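Local coordinates for protein toll-like receptor 13 (Mus musculus, PDB 4Z0C) that recognises and binds bacterial 23S ribosomal RNA and signals through MYD88 and TRAF6 to activate NF-kappa-B, cytokine secretion and inflammation, at residues 297-300 against 301-305; 317-320 against 321-325; 341-345 against 346-350; 370-373 against 374-377. One frame throughout, in Å; residues are numbered along the deposited sequence.

All four contacts are local pieces of successive turns of the leucine-rich repeat solenoid that forms the ectodomain, and they follow one another along the chain. Contact 1 is tied to contact 2 by the salt bridge from Lys297 NZ to Asp321 OD2 (3.0 Å), their centres being about 14 Å apart. Contacts 2 and 3 are the closest, with centres about 5 Å apart and strands 318-319 and 342-343 paired in parallel. Contact 3 meets contact 4 through Trp348 NE1 and Ala371 O (2.7 Å), and both touch the sugar on Asn345. None reaches the bound RNA: their nearest atoms stay about 22 to 28 Å from it.

Contact 1 (297-300 against 301-305); sequences KQLA and KCTRL. With NAG (2-acetamido-2-deoxy-beta-D-glucopyranose), chain G.
The flat carbonyl group of Gln298 is approached from above its plane by Lys301 N, which bonds to Gln298 O at 2.9 Å and lies 54° out of that plane. A second flat group, the guanidinium of Arg304, is met obliquely by the acetamido oxygen of a sugar; Arg304 NH2 lies 2.5 Å from the sugar's O7, a short approach that is doubtful as modelled. An extended chain carries the guanidinium out to the glycan, a job that suits a long, exposed arginine.

Around the first carbonyl the helical bonding weakens. Cys302 N makes weak bonds back to Gln298 O (3.4 Å) and to Leu299 O (3.0 Å). Lys301 folds its methylenes over this turn: bends at its second and third torsions (135° and 80°) bring CD to 3.3 Å from Lys297 O. Thr303, in the loop that follows, sets its methyl CG2 3.2 Å from Leu299 O and, more distantly, beside Leu299 CD1. Leucine and alanine suit the buried side of this turn, whereas the two lysines keep their charged ends outward, that of Lys297 in a salt bridge with Asp321.

Helix 293-302 lies on the solenoid's outer connection between strands 283-285 and 307-309, where many other connections are loops. Leu299 packs on Leu284 of the first strand and on Leu275 of helix 268-275, Ala300 fits against Ala326 and Leu327 in the loop after strand 318-319, and the disulfide from Cys302 to Cys272 fastens this helix to helix 268-275.

Contact 2 (317-320 against 321-325); sequences IYLN and DSEFN. With NAG (2-acetamido-2-deoxy-beta-D-glucopyranose), chain P.
Leu319 and Phe324 cross at about a right angle, the leucine methyl CD1 meeting the edge of the phenyl ring near its plane, 4.1 Å from CE2. The other leucine branch is used differently. CD2 rests against the aliphatic part of Glu323, 3.6 Å from CG, with the two side chains set obliquely. Glutamate suits this place because it offers methylenes to the leucine and a carboxylate to the backbone two residues earlier. A bend at its second torsion (82°) turns the chain back, and Asp321 N bonds to Glu323 OE2 at 3.0 Å, from the syn side and 21° out of the carboxylate plane. The same oxygen accepts a hydrogen bond from Thr347 OG1, so this oxygen of a buried carboxylate, probably ionised, receives two hydrogen bonds, one from its own turn and one from the next repeat.

Just after the strand, Asn320 carries an N-linked sugar, ND2 joined to C1. Asn320, Asp321 and Ser322 spell the Asn-X-Ser sequon. The sugar passes over one face of the Tyr318 ring, its O5 lying 3.5 Å from CE2. Tyrosine thus gives the glycan a flat apolar floor.

Ser322 to Asn325 then form a type I turn, closed by Asn325 N to Ser322 O (3.2 Å). A leucine in a short strand, followed by a turn that buries a phenylalanine, is the later half of the leucine-rich repeat consensus, and Phe324 occupies its phenylalanine position.

Contact 3 (341-345 against 346-350); sequences SFINN and RTWSS. With NAG (2-acetamido-2-deoxy-beta-D-glucopyranose), chain Q.
This is a local contact around the bend that follows strand 342-343 in repeat 13, where the chain leaves a short strand and folds its next residues back against it. An apolar pair and an Asx turn hold the bend together. Ile343 and Trp348 cross at about a right angle: CD1 of the isoleucine lies 3.5 Å from CZ3 of the indole, meeting it obliquely. With CG1 anti to the backbone N (chi1 -162°), the isoleucine sends its longer branch to the tryptophan, while CG1 itself also touches Thr347 CG2 at 4.0 Å. The indole owes its position to a first torsion that places CG between the backbone N and the carbonyl carbon. Asn344 O sits 3.4 Å above the indole plane, displaced toward the rim; it is not bonded to NE1, which gives its hydrogen to Ala371 O instead.

In the Asx turn, Arg346 N bonds to Asn344 OD1 at 3.0 Å with an angle of 160° at the hydrogen. The donor stands well above the amide plane, 60° out of it. A short side chain ending in a carbonyl suits this position, since it can reach forward to the N-H two residues later. Asn345 carries an N-linked sugar through ND2 and C1 in the sequon Asn345-Arg346-Thr347; ND2 is also modelled within bonding distance of C2, so the geometry of this sugar is doubtful. The Arg346 side chain is poorly ordered and exposed.

Strand 342-343 pairs in parallel with strand 318-319, Ile343 and Thr347 packing on Leu319. On the following repeat, Ile343 touches Phe364, Asn345 meets Pro374, and the Trp348 indole meets the ring of Phe372.

Contact 4 (370-373 against 374-377); sequences FAFS and PLKH. With NAG (2-acetamido-2-deoxy-beta-D-glucopyranose), chain Q.
The backbone turn from Phe372 to Leu375 is the tight part of this contact. Phe372 O accepts a hydrogen bond from Leu375 N at 2.9 Å, 155° at the hydrogen, closing a type I turn, and Leu375 CB presses to 3.4 Å from Phe372 O. Pro374 is tolerated at the third position because an N-H there would make no turn bond, and its phi of -66° is compatible with the turn; Pro374 CD packs 3.8 Å from Ala371 O. Leu375 then centres an inverse gamma turn, with Lys376 N bonded to Pro374 O at 2.7 Å.

Other touches are looser. Leu375 CD1 meets the edge of the phenyl ring 4.3 Å from Phe372 CD1. Lys376, exposed and bent at three torsions, only brushes Ser373 O with CG at 3.7 Å. Phe370 CD2 lies 3.8 Å from C4 of the Asn345 sugar, and Ser373 CB 3.6 Å from the sugar's O7, light touches to a doubtfully modelled group.

Inward, a row of aromatic rings runs through successive repeats from Trp348 through Phe372 to Phe396, while Phe367 of the same repeat packs edge-to-face on Phe372. Both Phe372 and Leu375 pack on Leu357 of strand 356-358, and Ser373 OG bonds to Ser397 O, joining this loop to the next repeat.

Contact 1 (297-300 against 301-305)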
loop_
_atom_site.group_PDB
_atom_site.type_symbol
_atom_site.label_atom_id
_atom_site.label_comp_id
_atom_site.label_asym_id
_atom_site.label_seq_id
_atom_site.Cartn_x
_atom_site.Cartn_y
_atom_site.Cartn_z
ATOM N N LYS A 297 -13.600 -25.126 37.912
ATOM C CA LYS A 297 -14.738 -25.526 38.741
ATOM C C LYS A 297 -14.363 -25.519 40.223
ATOM O O LYS A 297 -15.155 -25.117 41.081
ATOM C CB LYS A 297 -15.248 -26.920 38.338
ATOM C CG LYS A 297 -16.200 -26.943 37.143
ATOM C CD LYS A 297 -16.355 -28.356 36.599
ATOM C CE LYS A 297 -17.385 -28.427 35.467
ATOM N NZ LYS A 297 -17.503 -29.788 34.861
ATOM N N GLN A 298 -13.148 -25.959 40.525
ATOM C CA GLN A 298 -12.693 -25.958 41.903
ATOM C C GLN A 298 -12.504 -24.531 42.404
ATOM O O GLN A 298 -13.011 -24.171 43.470
ATOM C CB GLN A 298 -11.388 -26.739 42.038
ATOM C CG GLN A 298 -11.436 -28.123 41.417
ATOM C CD GLN A 298 -10.190 -28.928 41.717
ATOM O OE1 GLN A 298 -9.494 -29.382 40.807
ATOM N NE2 GLN A 298 -9.904 -29.119 43.007
ATOM N N LEU A 299 -11.817 -23.720 41.601
ATOM C CA LEU A 299 -11.572 -22.319 41.902
ATOM C C LEU A 299 -12.877 -21.600 42.210
ATOM O O LEU A 299 -12.964 -20.867 43.188
ATOM C CB LEU A 299 -10.869 -21.659 40.716
ATOM C CG LEU A 299 -10.485 -20.183 40.812
ATOM C CD1 LEU A 299 -9.650 -19.901 42.056
ATOM C CD2 LEU A 299 -9.723 -19.768 39.559
ATOM N N ALA A 300 -13.901 -21.853 41.401
ATOM C CA ALA A 300 -15.217 -21.240 41.592
ATOM C C ALA A 300 -15.825 -21.456 42.986
ATOM O O ALA A 300 -16.664 -20.673 43.430
ATOM C CB ALA A 300 -16.173 -21.736 40.528
ATOM N N LYS A 301 -15.413 -22.526 43.662
ATOM C CA LYS A 301 -15.891 -22.834 45.011
ATOM C C LYS A 301 -15.123 -22.074 46.097
ATOM O O LYS A 301 -15.708 -21.584 47.060
ATOM C CB LYS A 301 -15.816 -24.345 45.259
ATOM C CG LYS A 301 -16.944 -25.117 44.608
ATOM C CD LYS A 301 -16.453 -26.368 43.899
ATOM C CE LYS A 301 -16.219 -27.528 44.841
ATOM N NZ LYS A 301 -16.174 -28.808 44.065
ATOM N N CYS A 302 -13.815 -21.945 45.901
ATOM C CA CYS A 302 -12.922 -21.310 46.860
ATOM C C CYS A 302 -13.045 -19.807 46.932
ATOM O O CYS A 302 -12.354 -19.169 47.724
ATOM C CB CYS A 302 -11.472 -21.616 46.490
ATOM S SG CYS A 302 -10.968 -23.297 46.844
ATOM N N THR A 303 -13.879 -19.215 46.090
ATOM C CA THR A 303 -13.694 -17.790 45.871
ATOM C C THR A 303 -14.932 -17.023 45.397
ATOM O O THR A 303 -15.913 -17.617 44.980
ATOM C CB THR A 303 -12.504 -17.598 44.921
ATOM O OG1 THR A 303 -11.904 -16.327 45.187
ATOM C CG2 THR A 303 -12.944 -17.727 43.460
ATOM N N ARG A 304 -14.890 -15.701 45.477
ATOM C CA ARG A 304 -15.992 -14.887 44.960
ATOM C C ARG A 304 -15.505 -13.723 44.059
ATOM O O ARG A 304 -15.664 -12.555 44.406
ATOM C CB ARG A 304 -16.832 -14.356 46.121
ATOM C CG ARG A 304 -18.285 -14.094 45.787
ATOM C CD ARG A 304 -18.855 -12.997 46.688
ATOM N NE ARG A 304 -20.177 -12.550 46.247
ATOM C CZ ARG A 304 -20.430 -11.441 45.551
ATOM N NH1 ARG A 304 -19.449 -10.612 45.186
ATOM N NH2 ARG A 304 -21.684 -11.160 45.219
ATOM N N LEU A 305 -14.926 -14.052 42.902
ATOM C CA LEU A 305 -14.232 -13.072 42.065
ATOM C C LEU A 305 -15.139 -12.149 41.264
ATOM O O LEU A 305 -16.229 -12.552 40.848
ATOM C CB LEU A 305 -13.274 -13.768 41.108
ATOM C CG LEU A 305 -12.253 -14.699 41.753
ATOM C CD1 LEU A 305 -11.464 -15.471 40.686
ATOM C CD2 LEU A 305 -11.328 -13.926 42.683
HETATM C C1 NAG G . -24.844 -8.532 40.379
HETATM C C2 NAG G . -24.628 -9.038 41.818
HETATM C C3 NAG G . -25.534 -8.297 42.813
HETATM C C4 NAG G . -25.488 -6.782 42.595
HETATM C C5 NAG G . -25.700 -6.423 41.116
HETATM C C6 NAG G . -25.714 -4.910 40.786
HETATM C C7 NAG G . -23.876 -11.316 42.392
HETATM C C8 NAG G . -24.105 -12.783 42.220
HETATM N N2 NAG G . -24.810 -10.485 41.912
HETATM O O3 NAG G . -25.165 -8.592 44.146
HETATM O O4 NAG G . -26.474 -6.176 43.407
HETATM O O5 NAG G . -24.746 -7.115 40.333
HETATM O O6 NAG G . -24.503 -4.187 40.981
HETATM O O7 NAG G . -22.856 -10.952 42.969
#

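Contact 2 (317-320 against 321-325)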
loop_
_atom_site.group_PDB
_atom_site.type_symbol
_atom_site.label_atom_id
_atom_site.label_comp_id
_atom_site.label_asym_id
_atom_site.label_seq_id
_atom_site.Cartn_x
_atom_site.Cartn_y
_atom_site.Cartn_z
ATOM N N ILE A 317 -9.553 -26.031 25.484
ATOM C CA ILE A 317 -9.833 -26.255 24.071
ATOM C C ILE A 317 -11.337 -26.121 23.787
ATOM O O ILE A 317 -11.751 -25.595 22.757
ATOM C CB ILE A 317 -9.298 -27.619 23.625
ATOM C CG1 ILE A 317 -7.807 -27.710 23.957
ATOM C CG2 ILE A 317 -9.569 -27.860 22.105
ATOM C CD1 ILE A 317 -7.130 -28.980 23.471
ATOM N N TYR A 318 -12.157 -26.619 24.694
ATOM C CA TYR A 318 -13.585 -26.321 24.674
ATOM C C TYR A 318 -14.120 -26.046 26.086
ATOM O O TYR A 318 -13.571 -26.528 27.089
ATOM C CB TYR A 318 -14.393 -27.429 23.999
ATOM C CG TYR A 318 -14.237 -28.797 24.619
ATOM C CD1 TYR A 318 -13.253 -29.676 24.178
ATOM C CD2 TYR A 318 -15.093 -29.221 25.634
ATOM C CE1 TYR A 318 -13.115 -30.933 24.743
ATOM C CE2 TYR A 318 -14.963 -30.480 26.210
ATOM C CZ TYR A 318 -13.971 -31.323 25.763
ATOM O OH TYR A 318 -13.839 -32.559 26.337
ATOM N N LEU A 319 -15.181 -25.251 26.153
ATOM C CA LEU A 319 -15.884 -25.006 27.397
ATOM C C LEU A 319 -17.370 -25.180 27.151
ATOM O O LEU A 319 -18.013 -24.326 26.564
ATOM C CB LEU A 319 -15.572 -23.602 27.928
ATOM C CG LEU A 319 -14.152 -23.407 28.457
ATOM C CD1 LEU A 319 -13.769 -21.930 28.430
ATOM C CD2 LEU A 319 -14.041 -23.956 29.872
ATOM N N ASN A 320 -17.919 -26.300 27.589
ATOM C CA ASN A 320 -19.328 -26.560 27.340
ATOM C C ASN A 320 -20.022 -27.219 28.517
ATOM O O ASN A 320 -21.033 -27.886 28.338
ATOM C CB ASN A 320 -19.500 -27.398 26.063
ATOM C CG ASN A 320 -18.832 -28.769 26.152
ATOM O OD1 ASN A 320 -17.988 -29.010 27.017
ATOM N ND2 ASN A 320 -19.211 -29.672 25.239
ATOM N N ASP A 321 -19.495 -27.010 29.722
ATOM C CA ASP A 321 -19.940 -27.799 30.866
ATOM C C ASP A 321 -19.975 -27.059 32.203
ATOM O O ASP A 321 -19.294 -27.454 33.157
ATOM C CB ASP A 321 -19.051 -29.033 31.001
ATOM C CG ASP A 321 -19.708 -30.123 31.779
ATOM O OD1 ASP A 321 -20.956 -30.193 31.757
ATOM O OD2 ASP A 321 -18.976 -30.884 32.439
ATOM N N SER A 322 -20.726 -25.962 32.255
ATOM C CA SER A 322 -20.972 -25.264 33.512
ATOM C C SER A 322 -19.721 -24.833 34.281
ATOM O O SER A 322 -19.781 -24.653 35.490
ATOM C CB SER A 322 -21.886 -26.115 34.403
ATOM O OG SER A 322 -23.055 -26.502 33.696
ATOM N N GLU A 323 -18.599 -24.658 33.584
ATOM C CA GLU A 323 -17.324 -24.294 34.229
ATOM C C GLU A 323 -17.366 -23.054 35.118
ATOM O O GLU A 323 -16.651 -22.972 36.122
ATOM C CB GLU A 323 -16.206 -24.132 33.192
ATOM C CG GLU A 323 -15.579 -25.450 32.735
ATOM C CD GLU A 323 -16.371 -26.165 31.647
ATOM O OE1 GLU A 323 -16.147 -27.386 31.473
ATOM O OE2 GLU A 323 -17.222 -25.523 30.980
ATOM N N PHE A 324 -18.164 -22.070 34.724
ATOM C CA PHE A 324 -18.163 -20.785 35.408
ATOM C C PHE A 324 -19.395 -20.577 36.260
ATOM O O PHE A 324 -19.535 -19.535 36.903
ATOM C CB PHE A 324 -18.016 -19.635 34.385
ATOM C CG PHE A 324 -16.701 -19.644 33.668
ATOM C CD1 PHE A 324 -15.572 -19.093 34.267
ATOM C CD2 PHE A 324 -16.581 -20.227 32.409
ATOM C CE1 PHE A 324 -14.342 -19.106 33.627
ATOM C CE2 PHE A 324 -15.361 -20.248 31.759
ATOM C CZ PHE A 324 -14.235 -19.686 32.363
ATOM N N ASN A 325 -20.283 -21.565 36.281
ATOM C CA ASN A 325 -21.581 -21.367 36.926
ATOM C C ASN A 325 -21.552 -21.145 38.440
ATOM O O ASN A 325 -22.482 -20.561 39.001
ATOM C CB ASN A 325 -22.594 -22.430 36.502
ATOM C CG ASN A 325 -23.037 -22.256 35.053
ATOM O OD1 ASN A 325 -22.874 -21.178 34.467
ATOM N ND2 ASN A 325 -23.597 -23.310 34.469
HETATM C C1 NAG P . -18.501 -30.930 25.347
HETATM C C2 NAG P . -19.630 -31.946 25.566
HETATM C C3 NAG P . -19.171 -33.390 25.335
HETATM C C4 NAG P . -18.426 -33.529 24.015
HETATM C C5 NAG P . -17.282 -32.516 23.935
HETATM C C6 NAG P . -16.580 -32.559 22.569
HETATM C C7 NAG P . -21.437 -31.545 27.218
HETATM C C8 NAG P . -21.877 -31.956 28.592
HETATM N N2 NAG P . -20.156 -31.790 26.916
HETATM O O3 NAG P . -20.263 -34.293 25.331
HETATM O O4 NAG P . -17.947 -34.859 23.888
HETATM O O5 NAG P . -17.719 -31.187 24.189
HETATM O O6 NAG P . -17.377 -32.032 21.521
HETATM O O7 NAG P . -22.243 -31.020 26.454
#

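Contact 3 (341-345 against 346-350)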
loop_
_atom_site.group_PDB
_atom_site.type_symbol
_atom_site.label_atom_id
_atom_site.label_comp_id
_atom_site.label_asym_id
_atom_site.label_seq_id
_atom_site.Cartn_x
_atom_site.Cartn_y
_atom_site.Cartn_z
ATOM N N SER A 341 -11.612 -23.699 20.687
ATOM C CA SER A 341 -12.269 -23.741 19.394
ATOM C C SER A 341 -13.765 -23.941 19.560
ATOM O O SER A 341 -14.531 -23.773 18.620
ATOM C CB SER A 341 -11.647 -24.797 18.475
ATOM O OG SER A 341 -11.863 -26.114 18.945
ATOM N N PHE A 342 -14.202 -24.275 20.762
ATOM C CA PHE A 342 -15.635 -24.443 20.957
ATOM C C PHE A 342 -16.080 -23.879 22.281
ATOM O O PHE A 342 -15.438 -24.104 23.308
ATOM C CB PHE A 342 -16.063 -25.918 20.834
ATOM C CG PHE A 342 -17.557 -26.110 20.845
ATOM C CD1 PHE A 342 -18.314 -25.822 19.716
ATOM C CD2 PHE A 342 -18.207 -26.564 21.981
ATOM C CE1 PHE A 342 -19.695 -25.992 19.731
ATOM C CE2 PHE A 342 -19.586 -26.737 22.003
ATOM C CZ PHE A 342 -20.327 -26.457 20.888
ATOM N N ILE A 343 -17.178 -23.136 22.254
ATOM C CA ILE A 343 -17.723 -22.568 23.480
ATOM C C ILE A 343 -19.224 -22.452 23.273
ATOM O O ILE A 343 -19.678 -22.214 22.154
ATOM C CB ILE A 343 -17.068 -21.194 23.790
ATOM C CG1 ILE A 343 -17.263 -20.784 25.245
ATOM C CG2 ILE A 343 -17.540 -20.102 22.820
ATOM C CD1 ILE A 343 -16.123 -19.944 25.736
ATOM N N ASN A 344 -20.008 -22.669 24.320
ATOM C CA ASN A 344 -21.458 -22.591 24.154
ATOM C C ASN A 344 -22.251 -22.096 25.366
ATOM O O ASN A 344 -21.711 -21.539 26.298
ATOM C CB ASN A 344 -22.007 -23.932 23.655
ATOM C CG ASN A 344 -22.025 -25.007 24.736
ATOM O OD1 ASN A 344 -21.668 -24.768 25.897
ATOM N ND2 ASN A 344 -22.450 -26.204 24.355
ATOM N N ASN A 345 -23.546 -22.366 25.329
ATOM C CA ASN A 345 -24.511 -21.932 26.326
ATOM C C ASN A 345 -24.343 -22.497 27.738
ATOM O O ASN A 345 -24.823 -21.922 28.705
ATOM C CB ASN A 345 -25.897 -22.350 25.819
ATOM C CG ASN A 345 -26.815 -21.189 25.678
ATOM O OD1 ASN A 345 -26.416 -20.069 25.993
ATOM N ND2 ASN A 345 -28.020 -21.406 25.144
ATOM N N ARG A 346 -23.649 -23.617 27.848
ATOM C CA ARG A 346 -23.575 -24.335 29.105
ATOM C C ARG A 346 -22.481 -23.860 30.029
ATOM O O ARG A 346 -22.525 -24.147 31.231
ATOM C CB ARG A 346 -23.393 -25.837 28.863
ATOM C CG ARG A 346 -24.501 -26.518 28.085
ATOM C CD ARG A 346 -25.845 -26.426 28.795
ATOM N NE ARG A 346 -26.862 -27.218 28.101
ATOM C CZ ARG A 346 -26.859 -28.548 28.044
ATOM N NH1 ARG A 346 -25.889 -29.236 28.634
ATOM N NH2 ARG A 346 -27.819 -29.192 27.394
ATOM N N THR A 347 -21.492 -23.163 29.482
ATOM C CA THR A 347 -20.336 -22.799 30.297
ATOM C C THR A 347 -20.551 -21.600 31.219
ATOM O O THR A 347 -20.009 -21.566 32.320
ATOM C CB THR A 347 -19.069 -22.575 29.442
ATOM O OG1 THR A 347 -17.909 -22.679 30.284
ATOM C CG2 THR A 347 -19.099 -21.199 28.753
ATOM N N TRP A 348 -21.352 -20.636 30.776
ATOM C CA TRP A 348 -21.521 -19.377 31.497
ATOM C C TRP A 348 -22.995 -19.025 31.619
ATOM O O TRP A 348 -23.385 -17.860 31.534
ATOM C CB TRP A 348 -20.763 -18.250 30.802
ATOM C CG TRP A 348 -20.974 -18.168 29.300
ATOM C CD1 TRP A 348 -22.143 -18.366 28.606
ATOM C CD2 TRP A 348 -19.972 -17.890 28.320
ATOM N NE1 TRP A 348 -21.925 -18.219 27.249
ATOM C CE2 TRP A 348 -20.599 -17.930 27.051
ATOM C CE3 TRP A 348 -18.603 -17.619 28.388
ATOM C CZ2 TRP A 348 -19.905 -17.692 25.874
ATOM C CZ3 TRP A 348 -17.915 -17.382 27.208
ATOM C CH2 TRP A 348 -18.568 -17.430 25.968
ATOM N N SER A 349 -23.809 -20.054 31.810
ATOM C CA SER A 349 -25.253 -19.902 31.945
ATOM C C SER A 349 -25.676 -18.920 33.043
ATOM O O SER A 349 -26.695 -18.238 32.922
ATOM C CB SER A 349 -25.877 -21.271 32.221
ATOM O OG SER A 349 -27.220 -21.290 31.785
ATOM N N SER A 350 -24.897 -18.859 34.116
ATOM C CA SER A 350 -25.278 -18.057 35.276
ATOM C C SER A 350 -24.531 -16.714 35.383
ATOM O O SER A 350 -24.687 -15.985 36.361
ATOM C CB SER A 350 -25.025 -18.863 36.539
ATOM O OG SER A 350 -23.627 -18.944 36.772
HETATM C C1 NAG Q . -28.413 -22.781 25.027
HETATM C C2 NAG Q . -29.678 -21.911 24.940
HETATM C C3 NAG Q . -30.833 -22.635 24.230
HETATM C C4 NAG Q . -30.340 -23.282 22.935
HETATM C C5 NAG Q . -29.148 -24.169 23.272
HETATM C C6 NAG Q . -28.653 -25.043 22.121
HETATM C C7 NAG Q . -30.203 -20.180 26.641
HETATM C C8 NAG Q . -30.928 -19.947 27.937
HETATM N N2 NAG Q . -30.086 -21.462 26.264
HETATM O O3 NAG Q . -31.894 -21.739 23.968
HETATM O O4 NAG Q . -31.363 -24.012 22.300
HETATM O O5 NAG Q . -28.118 -23.319 23.746
HETATM O O6 NAG Q . -27.918 -24.288 21.183
HETATM O O7 NAG Q . -29.748 -19.226 25.994
#

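Contact 4 (370-373 against 374-377)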
loop_
_atom_site.group_PDB
_atom_site.type_symbol
_atom_site.label_atom_id
_atom_site.label_comp_id
_atom_site.label_asym_id
_atom_site.label_seq_id
_atom_site.Cartn_x
_atom_site.Cartn_y
_atom_site.Cartn_z
ATOM N N PHE A 370 -27.028 -19.186 20.057
ATOM C CA PHE A 370 -27.289 -18.768 21.437
ATOM C C PHE A 370 -26.100 -18.874 22.393
ATOM O O PHE A 370 -26.279 -18.753 23.590
ATOM C CB PHE A 370 -28.516 -19.492 21.998
ATOM C CG PHE A 370 -29.678 -19.514 21.053
ATOM C CD1 PHE A 370 -30.509 -18.418 20.937
ATOM C CD2 PHE A 370 -29.915 -20.621 20.246
ATOM C CE1 PHE A 370 -31.580 -18.427 20.045
ATOM C CE2 PHE A 370 -30.984 -20.642 19.345
ATOM C CZ PHE A 370 -31.818 -19.545 19.244
ATOM N N ALA A 371 -24.891 -19.049 21.863
ATOM C CA ALA A 371 -23.689 -19.179 22.693
ATOM C C ALA A 371 -23.528 -18.058 23.704
ATOM O O ALA A 371 -23.186 -18.311 24.857
ATOM C CB ALA A 371 -22.438 -19.281 21.830
ATOM N N PHE A 372 -23.740 -16.817 23.271
ATOM C CA PHE A 372 -23.546 -15.682 24.163
ATOM C C PHE A 372 -24.836 -15.230 24.856
ATOM O O PHE A 372 -24.808 -14.356 25.726
ATOM C CB PHE A 372 -22.908 -14.509 23.403
ATOM C CG PHE A 372 -21.527 -14.802 22.904
ATOM C CD1 PHE A 372 -20.433 -14.651 23.735
ATOM C CD2 PHE A 372 -21.323 -15.239 21.606
ATOM C CE1 PHE A 372 -19.158 -14.931 23.282
ATOM C CE2 PHE A 372 -20.053 -15.529 21.152
ATOM C CZ PHE A 372 -18.971 -15.375 21.982
ATOM N N SER A 373 -25.950 -15.869 24.518
ATOM C CA SER A 373 -27.266 -15.425 24.982
ATOM C C SER A 373 -27.502 -15.264 26.504
ATOM O O SER A 373 -28.276 -14.388 26.910
ATOM C CB SER A 373 -28.357 -16.292 24.365
ATOM O OG SER A 373 -28.361 -16.153 22.962
ATOM N N PRO A 374 -26.857 -16.096 27.351
ATOM C CA PRO A 374 -27.083 -15.838 28.778
ATOM C C PRO A 374 -26.502 -14.496 29.238
ATOM O O PRO A 374 -26.946 -13.952 30.251
ATOM C CB PRO A 374 -26.331 -16.980 29.471
ATOM C CG PRO A 374 -26.113 -18.005 28.430
ATOM C CD PRO A 374 -25.971 -17.255 27.152
ATOM N N LEU A 375 -25.525 -13.966 28.506
ATOM C CA LEU A 375 -24.811 -12.787 28.978
ATOM C C LEU A 375 -25.589 -11.508 28.687
ATOM O O LEU A 375 -25.131 -10.637 27.949
ATOM C CB LEU A 375 -23.395 -12.740 28.402
ATOM C CG LEU A 375 -22.612 -14.063 28.452
ATOM C CD1 LEU A 375 -21.210 -13.905 27.855
ATOM C CD2 LEU A 375 -22.555 -14.690 29.865
ATOM N N LYS A 376 -26.744 -11.372 29.330
ATOM C CA LYS A 376 -27.684 -10.307 29.008
ATOM C C LYS A 376 -27.183 -8.940 29.444
ATOM O O LYS A 376 -27.762 -7.924 29.079
ATOM C CB LYS A 376 -29.033 -10.584 29.669
ATOM C CG LYS A 376 -29.665 -11.919 29.250
ATOM C CD LYS A 376 -30.882 -11.706 28.363
ATOM C CE LYS A 376 -32.064 -12.577 28.797
ATOM N NZ LYS A 376 -31.824 -14.033 28.608
ATOM N N HIS A 377 -26.096 -8.910 30.207
ATOM C CA HIS A 377 -25.532 -7.649 30.672
ATOM C C HIS A 377 -24.173 -7.298 30.061
ATOM O O HIS A 377 -23.582 -6.274 30.410
ATOM C CB HIS A 377 -25.464 -7.648 32.200
ATOM C CG HIS A 377 -26.735 -7.204 32.856
ATOM N ND1 HIS A 377 -27.588 -8.079 33.492
ATOM C CD2 HIS A 377 -27.287 -5.975 32.990
ATOM C CE1 HIS A 377 -28.618 -7.410 33.978
ATOM N NE2 HIS A 377 -28.459 -6.131 33.690
HETATM C C1 NAG Q . -28.413 -22.781 25.027
HETATM C C2 NAG Q . -29.678 -21.911 24.940
HETATM C C3 NAG Q . -30.833 -22.635 24.230
HETATM C C4 NAG Q . -30.340 -23.282 22.935
HETATM C C5 NAG Q . -29.148 -24.169 23.272
HETATM C C6 NAG Q . -28.653 -25.043 22.121
HETATM C C7 NAG Q . -30.203 -20.180 26.641
HETATM C C8 NAG Q . -30.928 -19.947 27.937
HETATM N N2 NAG Q . -30.086 -21.462 26.264
HETATM O O3 NAG Q . -31.894 -21.739 23.968
HETATM O O4 NAG Q . -31.363 -24.012 22.300
HETATM O O5 NAG Q . -28.118 -23.319 23.746
HETATM O O6 NAG Q . -27.918 -24.288 21.183
HETATM O O7 NAG Q . -29.748 -19.226 25.994
#